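Local coordinates for Non-structural protein (Porcine reproductive and respiratory syndrome virus, PDB 3IFU), which is the leader protease Nsp1alpha, the N-terminal piece of the viral polyprotein with a zinc finger and a papain-like cysteine protease domain, and probably suppresses host interferon-beta production, at residues N143-H157 with P168-M180. Sequence-based numbering, arbitrary orientation.
Sequences NSLHVSDKPFPGATH and PKPEDFCPFECAM. With ZN (zinc ion), chain B.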
loop_
_atom_site.group_PDB
_atom_site.type_symbol
_atom_site.label_atom_id
_atom_site.label_comp_id
_atom_site.label_asym_id
_atom_site.label_seq_id
_atom_site.Cartn_x
_atom_site.Cartn_y
_atom_site.Cartn_z
ATOM N N ASN A 143 -2.179 -15.975 -9.511
ATOM C CA ASN A 143 -2.045 -17.404 -9.740
ATOM C C ASN A 143 -2.055 -17.518 -11.259
ATOM O O ASN A 143 -1.742 -16.541 -11.938
ATOM C CB ASN A 143 -3.164 -18.228 -9.059
ATOM C CG ASN A 143 -4.569 -17.876 -9.529
ATOM O OD1 ASN A 143 -5.546 -18.269 -8.891
ATOM N ND2 ASN A 143 -4.681 -17.157 -10.634
ATOM N N SER A 144 -2.416 -18.673 -11.802
ATOM C CA SER A 144 -2.400 -18.849 -13.251
ATOM C C SER A 144 -3.573 -18.253 -14.039
ATOM O O SER A 144 -3.548 -18.234 -15.272
ATOM C CB SER A 144 -2.261 -20.340 -13.583
ATOM O OG SER A 144 -3.357 -21.089 -13.080
ATOM N N LEU A 145 -4.585 -17.744 -13.346
ATOM C CA LEU A 145 -5.745 -17.171 -14.025
ATOM C C LEU A 145 -6.163 -15.792 -13.554
ATOM O O LEU A 145 -6.776 -15.041 -14.312
ATOM C CB LEU A 145 -6.951 -18.108 -13.886
ATOM C CG LEU A 145 -6.991 -19.309 -14.839
ATOM C CD1 LEU A 145 -7.707 -20.477 -14.174
ATOM C CD2 LEU A 145 -7.675 -18.905 -16.145
ATOM N N HIS A 146 -5.841 -15.442 -12.314
ATOM C CA HIS A 146 -6.269 -14.150 -11.797
ATOM C C HIS A 146 -5.213 -13.343 -11.065
ATOM O O HIS A 146 -4.148 -13.850 -10.724
ATOM C CB HIS A 146 -7.460 -14.377 -10.879
ATOM C CG HIS A 146 -8.462 -15.340 -11.433
ATOM N ND1 HIS A 146 -9.368 -14.993 -12.410
ATOM C CD2 HIS A 146 -8.672 -16.653 -11.176
ATOM C CE1 HIS A 146 -10.098 -16.046 -12.728
ATOM N NE2 HIS A 146 -9.695 -17.066 -11.994
ATOM N N VAL A 147 -5.522 -12.074 -10.834
ATOM C CA VAL A 147 -4.631 -11.180 -10.109
ATOM C C VAL A 147 -5.475 -10.290 -9.207
ATOM O O VAL A 147 -6.682 -10.151 -9.409
ATOM C CB VAL A 147 -3.789 -10.265 -11.055
ATOM C CG1 VAL A 147 -2.964 -11.108 -12.007
ATOM C CG2 VAL A 147 -4.689 -9.309 -11.810
ATOM N N SER A 148 -4.830 -9.690 -8.213
ATOM C CA SER A 148 -5.501 -8.798 -7.276
ATOM C C SER A 148 -4.447 -7.940 -6.597
ATOM O O SER A 148 -3.250 -8.253 -6.644
ATOM C CB SER A 148 -6.268 -9.600 -6.219
ATOM O OG SER A 148 -6.985 -8.741 -5.346
ATOM N N ASP A 149 -4.888 -6.856 -5.965
ATOM C CA ASP A 149 -3.962 -5.972 -5.271
ATOM C C ASP A 149 -3.832 -6.407 -3.809
ATOM O O ASP A 149 -3.081 -5.830 -3.027
ATOM C CB ASP A 149 -4.436 -4.517 -5.388
ATOM C CG ASP A 149 -5.714 -4.246 -4.621
ATOM O OD1 ASP A 149 -6.685 -5.023 -4.751
ATOM O OD2 ASP A 149 -5.746 -3.237 -3.891
ATOM N N LYS A 150 -4.566 -7.453 -3.459
ATOM C CA LYS A 150 -4.541 -8.002 -2.109
ATOM C C LYS A 150 -4.521 -9.527 -2.193
ATOM O O LYS A 150 -4.931 -10.104 -3.197
ATOM C CB LYS A 150 -5.768 -7.525 -1.321
ATOM C CG LYS A 150 -5.664 -6.088 -0.815
ATOM C CD LYS A 150 -4.635 -5.984 0.310
ATOM C CE LYS A 150 -4.598 -4.600 0.950
ATOM N NZ LYS A 150 -4.079 -3.561 0.015
ATOM N N PRO A 151 -4.023 -10.196 -1.143
ATOM C CA PRO A 151 -3.958 -11.660 -1.119
ATOM C C PRO A 151 -5.348 -12.263 -1.246
ATOM O O PRO A 151 -6.338 -11.630 -0.880
ATOM C CB PRO A 151 -3.343 -11.954 0.248
ATOM C CG PRO A 151 -2.534 -10.741 0.531
ATOM C CD PRO A 151 -3.453 -9.636 0.092
ATOM N N PHE A 152 -5.420 -13.478 -1.775
ATOM C CA PHE A 152 -6.697 -14.163 -1.919
ATOM C C PHE A 152 -6.522 -15.676 -1.929
ATOM O O PHE A 152 -5.443 -16.185 -2.226
ATOM C CB PHE A 152 -7.442 -13.710 -3.195
ATOM C CG PHE A 152 -6.717 -14.001 -4.495
ATOM C CD1 PHE A 152 -5.850 -13.062 -5.054
ATOM C CD2 PHE A 152 -6.944 -15.199 -5.187
ATOM C CE1 PHE A 152 -5.225 -13.303 -6.287
ATOM C CE2 PHE A 152 -6.325 -15.459 -6.424
ATOM C CZ PHE A 152 -5.466 -14.512 -6.977
ATOM N N PRO A 153 -7.579 -16.414 -1.575
ATOM C CA PRO A 153 -7.513 -17.876 -1.560
ATOM C C PRO A 153 -7.139 -18.377 -2.954
ATOM O O PRO A 153 -7.893 -18.186 -3.908
ATOM C CB PRO A 153 -8.933 -18.273 -1.169
ATOM C CG PRO A 153 -9.348 -17.149 -0.267
ATOM C CD PRO A 153 -8.868 -15.944 -1.043
ATOM N N GLY A 154 -5.976 -19.008 -3.070
ATOM C CA GLY A 154 -5.544 -19.503 -4.362
ATOM C C GLY A 154 -4.276 -18.840 -4.873
ATOM O O GLY A 154 -3.461 -19.495 -5.515
ATOM N N ALA A 155 -4.100 -17.550 -4.598
ATOM C CA ALA A 155 -2.907 -16.835 -5.055
ATOM C C ALA A 155 -1.636 -17.618 -4.711
ATOM O O ALA A 155 -1.514 -18.170 -3.620
ATOM C CB ALA A 155 -2.856 -15.443 -4.436
ATOM N N THR A 156 -0.691 -17.657 -5.644
ATOM C CA THR A 156 0.552 -18.387 -5.437
ATOM C C THR A 156 1.774 -17.487 -5.562
ATOM O O THR A 156 2.859 -17.844 -5.111
ATOM C CB THR A 156 0.704 -19.528 -6.467
ATOM O OG1 THR A 156 0.924 -18.966 -7.765
ATOM C CG2 THR A 156 -0.555 -20.382 -6.513
ATOM N N HIS A 157 1.601 -16.323 -6.175
ATOM C CA HIS A 157 2.716 -15.403 -6.353
ATOM C C HIS A 157 2.371 -13.951 -6.074
ATOM O O HIS A 157 1.221 -13.534 -6.194
ATOM C CB HIS A 157 3.262 -15.532 -7.772
ATOM C CG HIS A 157 3.829 -16.881 -8.068
ATOM N ND1 HIS A 157 5.076 -17.273 -7.629
ATOM C CD2 HIS A 157 3.288 -17.960 -8.680
ATOM C CE1 HIS A 157 5.274 -18.537 -7.954
ATOM N NE2 HIS A 157 4.205 -18.978 -8.591
ATOM N N PRO A 168 13.753 -14.159 -5.800
ATOM C CA PRO A 168 12.947 -13.730 -6.944
ATOM C C PRO A 168 12.912 -14.746 -8.075
ATOM O O PRO A 168 13.822 -15.563 -8.215
ATOM C CB PRO A 168 13.612 -12.419 -7.362
ATOM C CG PRO A 168 15.042 -12.643 -6.995
ATOM C CD PRO A 168 14.927 -13.286 -5.631
ATOM N N LYS A 169 11.843 -14.692 -8.866
ATOM C CA LYS A 169 11.657 -15.565 -10.019
ATOM C C LYS A 169 12.414 -14.923 -11.184
ATOM O O LYS A 169 12.393 -13.706 -11.335
ATOM C CB LYS A 169 10.174 -15.648 -10.366
ATOM C CG LYS A 169 9.495 -16.951 -10.005
ATOM C CD LYS A 169 9.621 -17.272 -8.544
ATOM C CE LYS A 169 10.407 -18.558 -8.371
ATOM N NZ LYS A 169 9.776 -19.694 -9.101
ATOM N N PRO A 170 13.096 -15.726 -12.020
ATOM C CA PRO A 170 13.832 -15.143 -13.149
ATOM C C PRO A 170 12.928 -14.186 -13.915
ATOM O O PRO A 170 11.710 -14.246 -13.776
ATOM C CB PRO A 170 14.219 -16.366 -13.961
ATOM C CG PRO A 170 14.422 -17.403 -12.901
ATOM C CD PRO A 170 13.225 -17.193 -12.018
ATOM N N GLU A 171 13.500 -13.302 -14.723
ATOM C CA GLU A 171 12.659 -12.365 -15.448
ATOM C C GLU A 171 11.773 -12.962 -16.534
ATOM O O GLU A 171 10.908 -12.277 -17.070
ATOM C CB GLU A 171 13.495 -11.231 -16.028
ATOM C CG GLU A 171 14.691 -11.645 -16.821
ATOM C CD GLU A 171 15.520 -10.443 -17.216
ATOM O OE1 GLU A 171 14.942 -9.494 -17.798
ATOM O OE2 GLU A 171 16.742 -10.444 -16.941
ATOM N N ASP A 172 11.977 -14.229 -16.864
ATOM C CA ASP A 172 11.138 -14.850 -17.883
ATOM C C ASP A 172 9.861 -15.415 -17.253
ATOM O O ASP A 172 8.916 -15.767 -17.959
ATOM C CB ASP A 172 11.894 -15.967 -18.629
ATOM C CG ASP A 172 13.156 -16.420 -17.903
ATOM O OD1 ASP A 172 14.132 -15.637 -17.847
ATOM O OD2 ASP A 172 13.174 -17.562 -17.386
ATOM N N PHE A 173 9.833 -15.473 -15.923
ATOM C CA PHE A 173 8.686 -16.010 -15.207
ATOM C C PHE A 173 7.516 -15.056 -15.008
ATOM O O PHE A 173 7.694 -13.862 -14.740
ATOM C CB PHE A 173 9.102 -16.532 -13.829
ATOM C CG PHE A 173 7.981 -17.184 -13.079
ATOM C CD1 PHE A 173 7.680 -18.524 -13.288
ATOM C CD2 PHE A 173 7.173 -16.443 -12.218
ATOM C CE1 PHE A 173 6.591 -19.118 -12.659
ATOM C CE2 PHE A 173 6.075 -17.032 -11.581
ATOM C CZ PHE A 173 5.786 -18.372 -11.806
ATOM N N CYS A 174 6.317 -15.621 -15.120
ATOM C CA CYS A 174 5.062 -14.907 -14.929
ATOM C C CYS A 174 4.045 -15.969 -14.521
ATOM O O CYS A 174 3.822 -16.926 -15.253
ATOM C CB CYS A 174 4.610 -14.223 -16.225
ATOM S SG CYS A 174 3.117 -13.193 -16.044
ATOM N N PRO A 175 3.417 -15.816 -13.348
ATOM C CA PRO A 175 2.425 -16.779 -12.853
ATOM C C PRO A 175 1.298 -17.118 -13.824
ATOM O O PRO A 175 0.706 -18.191 -13.748
ATOM C CB PRO A 175 1.895 -16.103 -11.588
ATOM C CG PRO A 175 3.082 -15.326 -11.109
ATOM C CD PRO A 175 3.593 -14.711 -12.391
ATOM N N PHE A 176 1.011 -16.207 -14.744
ATOM C CA PHE A 176 -0.089 -16.406 -15.680
ATOM C C PHE A 176 0.245 -16.083 -17.134
ATOM O O PHE A 176 1.284 -15.491 -17.439
ATOM C CB PHE A 176 -1.266 -15.539 -15.239
ATOM C CG PHE A 176 -0.895 -14.094 -15.042
ATOM C CD1 PHE A 176 -0.776 -13.236 -16.129
ATOM C CD2 PHE A 176 -0.614 -13.602 -13.771
ATOM C CE1 PHE A 176 -0.383 -11.912 -15.951
ATOM C CE2 PHE A 176 -0.218 -12.282 -13.586
ATOM C CZ PHE A 176 -0.103 -11.436 -14.676
ATOM N N GLU A 177 -0.667 -16.478 -18.018
ATOM C CA GLU A 177 -0.546 -16.236 -19.447
ATOM C C GLU A 177 -1.617 -15.218 -19.796
ATOM O O GLU A 177 -1.440 -14.366 -20.659
ATOM C CB GLU A 177 -0.805 -17.523 -20.223
ATOM C CG GLU A 177 0.280 -18.560 -20.080
ATOM C CD GLU A 177 1.554 -18.109 -20.746
ATOM O OE1 GLU A 177 2.250 -17.240 -20.176
ATOM O OE2 GLU A 177 1.843 -18.612 -21.853
ATOM N N CYS A 178 -2.738 -15.322 -19.101
ATOM C CA CYS A 178 -3.849 -14.422 -19.320
ATOM C C CYS A 178 -4.679 -14.294 -18.051
ATOM O O CYS A 178 -5.488 -15.162 -17.729
ATOM C CB CYS A 178 -4.722 -14.933 -20.466
ATOM S SG CYS A 178 -6.224 -13.984 -20.726
ATOM N N ALA A 179 -4.455 -13.209 -17.323
ATOM C CA ALA A 179 -5.201 -12.957 -16.110
ATOM C C ALA A 179 -6.346 -12.040 -16.509
ATOM O O ALA A 179 -6.133 -10.954 -17.050
ATOM C CB ALA A 179 -4.309 -12.288 -15.067
ATOM N N MET A 180 -7.565 -12.499 -16.266
ATOM C CA MET A 180 -8.761 -11.734 -16.593
ATOM C C MET A 180 -9.703 -11.898 -15.427
ATOM O O MET A 180 -10.491 -10.971 -15.137
ATOM C CB MET A 180 -9.446 -12.275 -17.845
ATOM C CG MET A 180 -8.657 -12.166 -19.118
ATOM S SD MET A 180 -9.788 -12.334 -20.506
ATOM C CE MET A 180 -10.105 -14.101 -20.457
ATOM O OXT MET A 180 -9.637 -12.996 -14.846
HETATM ZN ZN ZN B . -10.002 -12.904 -12.808
HETATM O O HOH W 1 -3.835 -17.768 -17.820
#
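His146 and the C-terminal carboxylate of Met180 meet on one zinc ion, so the C-terminus of the chain is tied to the loop just before strand 147-148, an edge strand of the antiparallel sheet in the papain-like protease domain. ND1 of His146 binds the metal at 2.2 Å and OXT of Met180 at 2.1 Å; Cys70 and Cys76 complete the site. OXT lies at the edge of the imidazole, near its plane, and the two ligand atoms are held together by the metal. Next door, Met180 N gives Leu145 O a weak hydrogen bond (3.3 Å), and a water donates to Ser144 O and accepts from Cys178 N, bridging the two backbones. Deeper in, Phe176 is sandwiched: Cys174 SG sits over the rim of one face, Ala179 CB over the centre of the other, while Val147 CG1 comes within 3.4 Å of Phe176 CE2. With Phe176 CG between the backbone N and the carbonyl carbon (chi1 53°), the ring has Asn143 O at its edge, in plane, and crosses the Val147 side chain at about a right angle. Farther along, His157 packs its CB and ring atoms on Pro175 CG and takes the edge of Phe173 on one face, a tilted edge-to-face pair with planes at 59° and centroids 5.0 Å apart. Phe173 CZ reaches within 3.6 Å of His157 NE2.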